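Local coordinates for protein 4'-phospho-dehydrooxetanocin synthase (Bacillus megaterium, PDB 5UL3) that catalyses the cobalamin-dependent radical SAM ring contraction of dAMP to an oxetane aldehyde in the biosynthesis of oxetanocin A, at residues I50-E55 and T59-I64; K481-L486 and Y643-L648; Q598-S603 and R634-F639. All blocks are in the same frame, centred on the assembly; numbering follows the deposited sequence.

From the N terminus, interaction 1 comes first: it closes a short loop of three residues and forms a beta hairpin at the edge of a four-stranded antiparallel sheet. Interaction 2 spans far more chain, bringing residues 481-486, at the start of helix 484-493 in the radical SAM region, against residues 643-648 near the end of helix 620-648. Interaction 3 is nested inside that long loop and joins helix 588-617 to the same helix 620-648, a little upstream, so that 634-639 and 643-648 follow closely in sequence. The centres of interactions 2 and 3 lie about 16 Å apart, whereas interaction 1 sits on the opposite side of the chain's centre, their centres about 66 Å and 58 Å away.

Interaction 1. Residues I50-E55 and T59-I64; sequences ILVSGE and TTLYVI
A two-stranded antiparallel beta hairpin joins Ile50-Ser53 to Thr60-Ile64, the strand directions 165° apart. Leu51 and Tyr62 form one hydrogen-bonded pair: Tyr62 N reaches Leu51 O at 2.8 Å in an almost straight bond (176°), and Leu51 N returns to Tyr62 O at 3.0 Å. Ser53 and Thr60 form the second, with Thr60 N 2.8 Å from Ser53 O and Ser53 N returning to Thr60 O at 3.0 Å. On the face of Leu51 and Tyr62 these two side chains lie side by side; Leu51 CD2 packs 4.0 Å from Tyr62 CD1, while the Tyr62 hydroxyl bonds to Gln151 and Asn82. The other face carries Ile50, Val52, Leu61 and Val63. In Leu61, chi1 (173°) sets CG anti to the backbone N, and the turn at chi2 swings CD1 across to Val52 CG2 at 3.7 Å and to Ile50 CB at 4.0 Å. Helix 28-39 covers this side through Ile50 and Leu61. Near the turn, Val52 CG1 meets Thr59 CG2 at 3.7 Å, and Gly54 takes a positive phi as the chain leaves the strand. Strand 69-73 pairs with the far side of 60-64, which makes the hairpin the outer pair of an antiparallel meander.

Interaction 2. Residues K481-L486 and Y643-L648; sequences KGLDNL and YLVYNL
Val645 and Leu648, one helical turn apart near the end of helix 620-648, face Leu483, just before helix 484-493, and Leu486 in its first turn, and the meeting is wholly apolar. Tyr643, first in the segment, turns to the other side of the helix, where its ring meets that of Trp693 in helix 683-709. Leu644 likewise packs on Val689 of that helix and on Leu593 of helix 588-617. Val645 is the first residue to touch across: CG2 lies 4.2 Å from Leu486 CD1, and CG1 is 4.4 Å from Leu483 CD1, so its two methyls are shared between the two leucines. Here helix 620-648, probably part of the C-terminal helix bundle, abuts the partial TIM-barrel radical SAM region, with helix 588-617 also contributing Asn590 and Leu593 against Leu483. Tyr646 points away and packs on helix 652-664. Asn647 folds its amide back over the Tyr643 ring, ND2 above the ring centre, and donates to Tyr643 O at 2.9 Å from well above the carbonyl plane; its own backbone N reaches that oxygen from the opposite face. Leu648 supplies the closest approach, CB standing 3.8 Å from Leu483 CD1. The two side chains are crossed at about a right angle. With CG anti to the carbonyl carbon (chi1 -62°), Leu483 extends toward helix 620-648, and its CD1 (4.1 Å) and CD2 both border Leu648 CD1.

Interaction 3. Residues Q598-S603 and R634-F639; sequences QMWIDS and REISHF. With EDO (1,2-ethanediol), chain T; EDO (1,2-ethanediol), chain H.
Trp600 and Ser637 bring two helical segments together, their CA atoms 8.2 Å apart, the closest such pair between the two. Helices 588-617 and 620-648, separated by only two residues of chain, run in broadly opposite senses here as a helical hairpin, and side chains rather than backbones bridge them. With CG anti to the backbone N (chi1 176°), Trp600 stretches its indole toward the partner helix, where NE1 donates to Ser637 OG at 3.0 Å and 160°. The oxygen lies at the ring edge, close to the indole plane, and it is also bonded to His633 O one turn back in its own helix. This buried hydroxyl thus links the indole N-H to the helix backbone, and the two bonds should limit its rotation. Beside it, Ile636 crosses the indole at about a right angle, its CG2 placed 3.8 Å from Trp600 CZ2. Along helix 620-648, Arg634 and His638, one turn apart, each hold a 1,2-ethanediol, probably from the crystallisation liquor. Arg634 grips its molecule at both ends, NE to O1 and NH2 to O2, each 2.8 Å; His638 ND1 shares a hydrogen bond of 2.6 Å with O1 of the other. Helix 683-709 packs on Trp600 and, through Trp693, reaches Phe639 and Ile636 O; helix 620-648 also meets helix 652-664 and, on the radical SAM side, helix 484-493, consistent with the C-terminal helix bundle.

Interaction 1. Residues I50-E55 and T59-I64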
# COMPACT_ATOMS: atom_id res chain seq x y z
N ILE A 50 -10.03 -25.24 -27.10
CA ILE A 50 -8.83 -25.19 -26.27
C ILE A 50 -9.13 -24.38 -25.03
O ILE A 50 -10.06 -23.57 -24.99
CB ILE A 50 -7.60 -24.61 -27.00
CG1 ILE A 50 -7.84 -23.15 -27.38
CG2 ILE A 50 -7.24 -25.43 -28.23
CD1 ILE A 50 -6.56 -22.36 -27.43
N LEU A 51 -8.31 -24.61 -24.00
CA LEU A 51 -8.38 -23.92 -22.72
C LEU A 51 -6.94 -23.69 -22.26
O LEU A 51 -6.14 -24.63 -22.29
CB LEU A 51 -9.14 -24.76 -21.68
CG LEU A 51 -9.04 -24.33 -20.21
CD1 LEU A 51 -9.68 -22.98 -20.01
CD2 LEU A 51 -9.67 -25.37 -19.30
N VAL A 52 -6.62 -22.47 -21.84
CA VAL A 52 -5.35 -22.19 -21.18
C VAL A 52 -5.67 -21.88 -19.72
O VAL A 52 -6.59 -21.11 -19.43
CB VAL A 52 -4.59 -21.03 -21.83
CG1 VAL A 52 -3.35 -20.67 -21.00
CG2 VAL A 52 -4.16 -21.42 -23.24
N SER A 53 -4.92 -22.49 -18.81
CA SER A 53 -5.03 -22.15 -17.39
C SER A 53 -3.63 -22.24 -16.80
O SER A 53 -2.65 -22.44 -17.52
CB SER A 53 -6.04 -23.07 -16.68
OG SER A 53 -6.29 -22.61 -15.35
N GLY A 54 -3.53 -22.14 -15.47
CA GLY A 54 -2.21 -22.04 -14.85
C GLY A 54 -1.67 -20.64 -15.08
O GLY A 54 -2.33 -19.78 -15.65
N GLU A 55 -0.43 -20.41 -14.62
CA GLU A 55 0.22 -19.11 -14.76
C GLU A 55 1.73 -19.29 -14.66
O GLU A 55 2.21 -20.28 -14.11
CB GLU A 55 -0.29 -18.11 -13.71
CG GLU A 55 -0.27 -18.64 -12.28
CD GLU A 55 1.13 -18.64 -11.67
OE1 GLU A 55 1.91 -17.68 -11.90
OE2 GLU A 55 1.48 -19.59 -10.97
N THR A 59 1.81 -22.68 -16.55
CA THR A 59 0.78 -22.46 -17.54
C THR A 59 0.59 -23.73 -18.38
O THR A 59 1.55 -24.39 -18.76
CB THR A 59 1.15 -21.28 -18.44
OG1 THR A 59 1.52 -20.16 -17.61
CG2 THR A 59 -0.04 -20.87 -19.29
N THR A 60 -0.67 -24.06 -18.64
CA THR A 60 -1.07 -25.34 -19.19
C THR A 60 -2.07 -25.12 -20.32
O THR A 60 -2.99 -24.31 -20.17
CB THR A 60 -1.74 -26.23 -18.12
OG1 THR A 60 -0.86 -26.37 -17.00
CG2 THR A 60 -2.04 -27.63 -18.68
N LEU A 61 -1.90 -25.85 -21.42
CA LEU A 61 -2.86 -25.83 -22.52
C LEU A 61 -3.57 -27.18 -22.61
O LEU A 61 -2.92 -28.23 -22.59
CB LEU A 61 -2.15 -25.54 -23.85
CG LEU A 61 -2.99 -25.66 -25.11
CD1 LEU A 61 -4.10 -24.62 -25.12
CD2 LEU A 61 -2.11 -25.53 -26.34
N TYR A 62 -4.90 -27.14 -22.67
CA TYR A 62 -5.72 -28.31 -22.98
C TYR A 62 -6.23 -28.16 -24.40
O TYR A 62 -6.82 -27.14 -24.75
CB TYR A 62 -6.89 -28.45 -22.01
CG TYR A 62 -6.45 -28.47 -20.57
CD1 TYR A 62 -6.23 -27.29 -19.86
CD2 TYR A 62 -6.26 -29.68 -19.91
CE1 TYR A 62 -5.81 -27.33 -18.52
CE2 TYR A 62 -5.85 -29.72 -18.59
CZ TYR A 62 -5.63 -28.55 -17.91
OH TYR A 62 -5.21 -28.63 -16.60
N VAL A 63 -5.99 -29.18 -25.22
CA VAL A 63 -6.56 -29.25 -26.56
C VAL A 63 -7.61 -30.35 -26.52
O VAL A 63 -7.27 -31.52 -26.36
CB VAL A 63 -5.50 -29.52 -27.63
CG1 VAL A 63 -6.11 -29.36 -29.03
CG2 VAL A 63 -4.31 -28.59 -27.44
N ILE A 64 -8.88 -29.96 -26.61
CA ILE A 64 -9.98 -30.92 -26.55
C ILE A 64 -10.32 -31.32 -27.98
O ILE A 64 -10.96 -30.55 -28.71
CB ILE A 64 -11.20 -30.33 -25.83
CG1 ILE A 64 -10.83 -29.95 -24.38
CG2 ILE A 64 -12.34 -31.33 -25.84
CD1 ILE A 64 -11.97 -29.34 -23.61

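Interaction 2. Residues K481-L486 and Y643-L648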
# COMPACT_ATOMS: atom_id res chain seq x y z
N LYS A 481 -3.49 15.43 26.93
CA LYS A 481 -3.85 16.43 27.93
C LYS A 481 -2.68 17.37 28.12
O LYS A 481 -1.57 16.92 28.45
CB LYS A 481 -4.25 15.76 29.24
CG LYS A 481 -5.58 15.04 29.17
CD LYS A 481 -6.05 14.54 30.54
CE LYS A 481 -7.45 13.98 30.44
NZ LYS A 481 -7.92 13.44 31.74
N GLY A 482 -2.92 18.66 27.94
CA GLY A 482 -1.89 19.66 28.10
C GLY A 482 -0.97 19.73 26.89
O GLY A 482 -1.13 18.99 25.92
N LEU A 483 0.02 20.61 26.98
CA LEU A 483 0.92 20.90 25.88
C LEU A 483 2.26 20.15 25.97
O LEU A 483 3.06 20.25 25.03
CB LEU A 483 1.19 22.41 25.80
CG LEU A 483 -0.03 23.30 25.52
CD1 LEU A 483 0.31 24.78 25.70
CD2 LEU A 483 -0.59 23.05 24.12
N ASP A 484 2.51 19.41 27.05
CA ASP A 484 3.83 18.80 27.26
C ASP A 484 4.22 17.89 26.09
O ASP A 484 5.37 17.91 25.64
CB ASP A 484 3.85 17.98 28.56
CG ASP A 484 3.97 18.85 29.79
OD1 ASP A 484 4.11 20.08 29.65
OD2 ASP A 484 3.93 18.29 30.91
N ASN A 485 3.30 17.04 25.63
CA ASN A 485 3.64 16.12 24.55
C ASN A 485 3.95 16.86 23.25
O ASN A 485 4.80 16.40 22.47
CB ASN A 485 2.50 15.12 24.29
CG ASN A 485 2.29 14.13 25.43
OD1 ASN A 485 1.35 13.37 25.40
ND2 ASN A 485 3.16 14.16 26.44
N LEU A 486 3.29 17.99 23.00
CA LEU A 486 3.63 18.77 21.80
C LEU A 486 5.03 19.35 21.91
O LEU A 486 5.80 19.32 20.95
CB LEU A 486 2.61 19.88 21.55
CG LEU A 486 1.14 19.48 21.35
CD1 LEU A 486 0.27 20.71 21.18
CD2 LEU A 486 0.94 18.49 20.17
N TYR A 643 5.44 28.32 17.45
CA TYR A 643 4.98 29.67 17.75
C TYR A 643 3.64 29.66 18.47
O TYR A 643 3.44 30.42 19.43
CB TYR A 643 4.89 30.46 16.44
CG TYR A 643 4.51 31.91 16.56
CD1 TYR A 643 5.36 32.83 17.15
CD2 TYR A 643 3.31 32.37 16.04
CE1 TYR A 643 5.02 34.18 17.24
CE2 TYR A 643 2.96 33.71 16.12
CZ TYR A 643 3.81 34.61 16.72
OH TYR A 643 3.44 35.93 16.80
N LEU A 644 2.70 28.81 18.03
CA LEU A 644 1.42 28.71 18.72
C LEU A 644 1.59 28.22 20.16
O LEU A 644 0.97 28.77 21.09
CB LEU A 644 0.47 27.79 17.95
CG LEU A 644 -0.04 28.30 16.59
CD1 LEU A 644 -0.77 27.19 15.83
CD2 LEU A 644 -0.95 29.48 16.79
N VAL A 645 2.43 27.20 20.37
CA VAL A 645 2.65 26.68 21.72
C VAL A 645 3.38 27.71 22.57
O VAL A 645 3.11 27.84 23.78
CB VAL A 645 3.43 25.34 21.65
CG1 VAL A 645 3.86 24.87 23.06
CG2 VAL A 645 2.58 24.27 20.98
N TYR A 646 4.30 28.46 21.97
CA TYR A 646 4.99 29.52 22.70
C TYR A 646 4.01 30.57 23.20
O TYR A 646 4.14 31.05 24.33
CB TYR A 646 6.04 30.18 21.82
CG TYR A 646 6.81 31.25 22.55
CD1 TYR A 646 7.88 30.91 23.37
CD2 TYR A 646 6.47 32.59 22.44
CE1 TYR A 646 8.59 31.88 24.06
CE2 TYR A 646 7.17 33.57 23.13
CZ TYR A 646 8.23 33.21 23.93
OH TYR A 646 8.93 34.17 24.61
N ASN A 647 3.04 30.95 22.37
CA ASN A 647 2.10 31.98 22.75
C ASN A 647 1.11 31.49 23.80
O ASN A 647 0.43 32.32 24.42
CB ASN A 647 1.36 32.50 21.52
CG ASN A 647 2.14 33.60 20.80
OD1 ASN A 647 2.18 34.74 21.27
ND2 ASN A 647 2.76 33.26 19.67
N LEU A 648 1.01 30.18 24.00
CA LEU A 648 0.20 29.62 25.06
C LEU A 648 1.01 29.31 26.31
O LEU A 648 0.48 29.37 27.42
CB LEU A 648 -0.48 28.33 24.60
CG LEU A 648 -1.43 28.38 23.40
CD1 LEU A 648 -1.76 26.96 22.96
CD2 LEU A 648 -2.69 29.12 23.76

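Interaction 3. Residues Q598-S603 and R634-F639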
# COMPACT_ATOMS: atom_id res chain seq x y z
N GLN A 598 -4.94 22.30 10.65
CA GLN A 598 -5.68 21.92 9.44
C GLN A 598 -6.03 23.14 8.60
O GLN A 598 -5.94 23.11 7.37
CB GLN A 598 -6.94 21.14 9.79
CG GLN A 598 -7.69 20.70 8.54
CD GLN A 598 -6.89 19.67 7.75
OE1 GLN A 598 -6.51 18.62 8.29
NE2 GLN A 598 -6.61 19.96 6.49
N MET A 599 -6.45 24.24 9.24
CA MET A 599 -6.77 25.44 8.47
C MET A 599 -5.52 26.00 7.80
O MET A 599 -5.58 26.51 6.68
CB MET A 599 -7.43 26.48 9.38
CG MET A 599 -8.76 26.01 9.93
SD MET A 599 -9.48 27.22 11.10
CE MET A 599 -10.53 28.14 10.00
N TRP A 600 -4.38 25.92 8.47
CA TRP A 600 -3.12 26.32 7.85
C TRP A 600 -2.87 25.50 6.59
O TRP A 600 -2.59 26.06 5.53
CB TRP A 600 -1.97 26.13 8.84
CG TRP A 600 -0.61 26.41 8.29
CD1 TRP A 600 0.28 25.50 7.76
CD2 TRP A 600 0.05 27.69 8.24
NE1 TRP A 600 1.44 26.14 7.39
CE2 TRP A 600 1.32 27.48 7.67
CE3 TRP A 600 -0.32 28.98 8.64
CZ2 TRP A 600 2.23 28.53 7.48
CZ3 TRP A 600 0.59 30.01 8.45
CH2 TRP A 600 1.84 29.78 7.88
N ILE A 601 -2.99 24.18 6.70
CA ILE A 601 -2.78 23.31 5.54
C ILE A 601 -3.73 23.68 4.41
O ILE A 601 -3.32 23.84 3.25
CB ILE A 601 -2.94 21.84 5.96
CG1 ILE A 601 -1.74 21.44 6.82
CG2 ILE A 601 -3.10 20.95 4.70
CD1 ILE A 601 -1.95 20.18 7.66
N ASP A 602 -5.02 23.86 4.73
CA ASP A 602 -5.99 24.20 3.70
C ASP A 602 -5.65 25.53 3.03
O ASP A 602 -5.83 25.69 1.81
CB ASP A 602 -7.40 24.27 4.30
CG ASP A 602 -7.92 22.90 4.75
OD1 ASP A 602 -7.30 21.87 4.42
OD2 ASP A 602 -8.97 22.86 5.43
N SER A 603 -5.14 26.49 3.80
CA SER A 603 -4.85 27.84 3.32
C SER A 603 -3.66 27.88 2.36
O SER A 603 -3.55 28.84 1.58
CB SER A 603 -4.59 28.77 4.50
OG SER A 603 -3.35 28.48 5.15
N ARG A 634 7.93 23.97 4.55
CA ARG A 634 7.94 22.97 5.62
C ARG A 634 8.50 23.56 6.90
O ARG A 634 7.98 23.33 8.00
CB ARG A 634 8.77 21.76 5.19
CG ARG A 634 8.91 20.69 6.27
CD ARG A 634 9.94 19.64 5.84
NE ARG A 634 9.53 18.86 4.67
CZ ARG A 634 8.83 17.73 4.73
NH1 ARG A 634 8.43 17.22 5.90
NH2 ARG A 634 8.53 17.10 3.60
N GLU A 635 9.58 24.32 6.78
CA GLU A 635 10.18 25.00 7.92
C GLU A 635 9.18 25.96 8.57
O GLU A 635 8.98 25.94 9.79
CB GLU A 635 11.43 25.72 7.42
CG GLU A 635 12.34 26.35 8.41
CD GLU A 635 13.59 26.89 7.72
OE1 GLU A 635 14.42 26.06 7.29
OE2 GLU A 635 13.70 28.12 7.55
N ILE A 636 8.51 26.78 7.76
CA ILE A 636 7.53 27.72 8.29
C ILE A 636 6.38 26.97 8.96
O ILE A 636 5.87 27.39 10.01
CB ILE A 636 7.01 28.65 7.18
CG1 ILE A 636 8.14 29.51 6.61
CG2 ILE A 636 5.88 29.54 7.71
CD1 ILE A 636 7.71 30.26 5.32
N SER A 637 5.96 25.84 8.38
CA SER A 637 4.88 25.05 8.96
C SER A 637 5.30 24.42 10.29
O SER A 637 4.48 24.33 11.21
CB SER A 637 4.43 23.97 7.98
OG SER A 637 3.88 24.55 6.81
N HIS A 638 6.54 23.95 10.39
CA HIS A 638 6.99 23.41 11.67
C HIS A 638 6.98 24.48 12.75
O HIS A 638 6.47 24.27 13.86
CB HIS A 638 8.39 22.81 11.56
CG HIS A 638 8.96 22.45 12.90
ND1 HIS A 638 8.65 21.26 13.53
CD2 HIS A 638 9.75 23.14 13.76
CE1 HIS A 638 9.25 21.23 14.71
NE2 HIS A 638 9.92 22.36 14.87
N PHE A 639 7.56 25.64 12.45
CA PHE A 639 7.69 26.63 13.51
C PHE A 639 6.40 27.39 13.76
O PHE A 639 6.30 28.07 14.79
CB PHE A 639 8.86 27.56 13.20
CG PHE A 639 10.19 26.91 13.42
CD1 PHE A 639 10.61 26.60 14.70
CD2 PHE A 639 11.00 26.56 12.35
CE1 PHE A 639 11.83 25.96 14.93
CE2 PHE A 639 12.21 25.92 12.56
CZ PHE A 639 12.63 25.62 13.85
C1 EDO T . 10.86 19.62 1.00
O1 EDO T . 11.11 19.51 2.42
C2 EDO T . 10.15 18.37 0.53
O2 EDO T . 8.85 18.36 1.10
C1 EDO H . 6.01 19.07 12.61
O1 EDO H . 7.42 19.21 12.39
C2 EDO H . 5.63 17.64 12.22
O2 EDO H . 4.26 17.44 12.53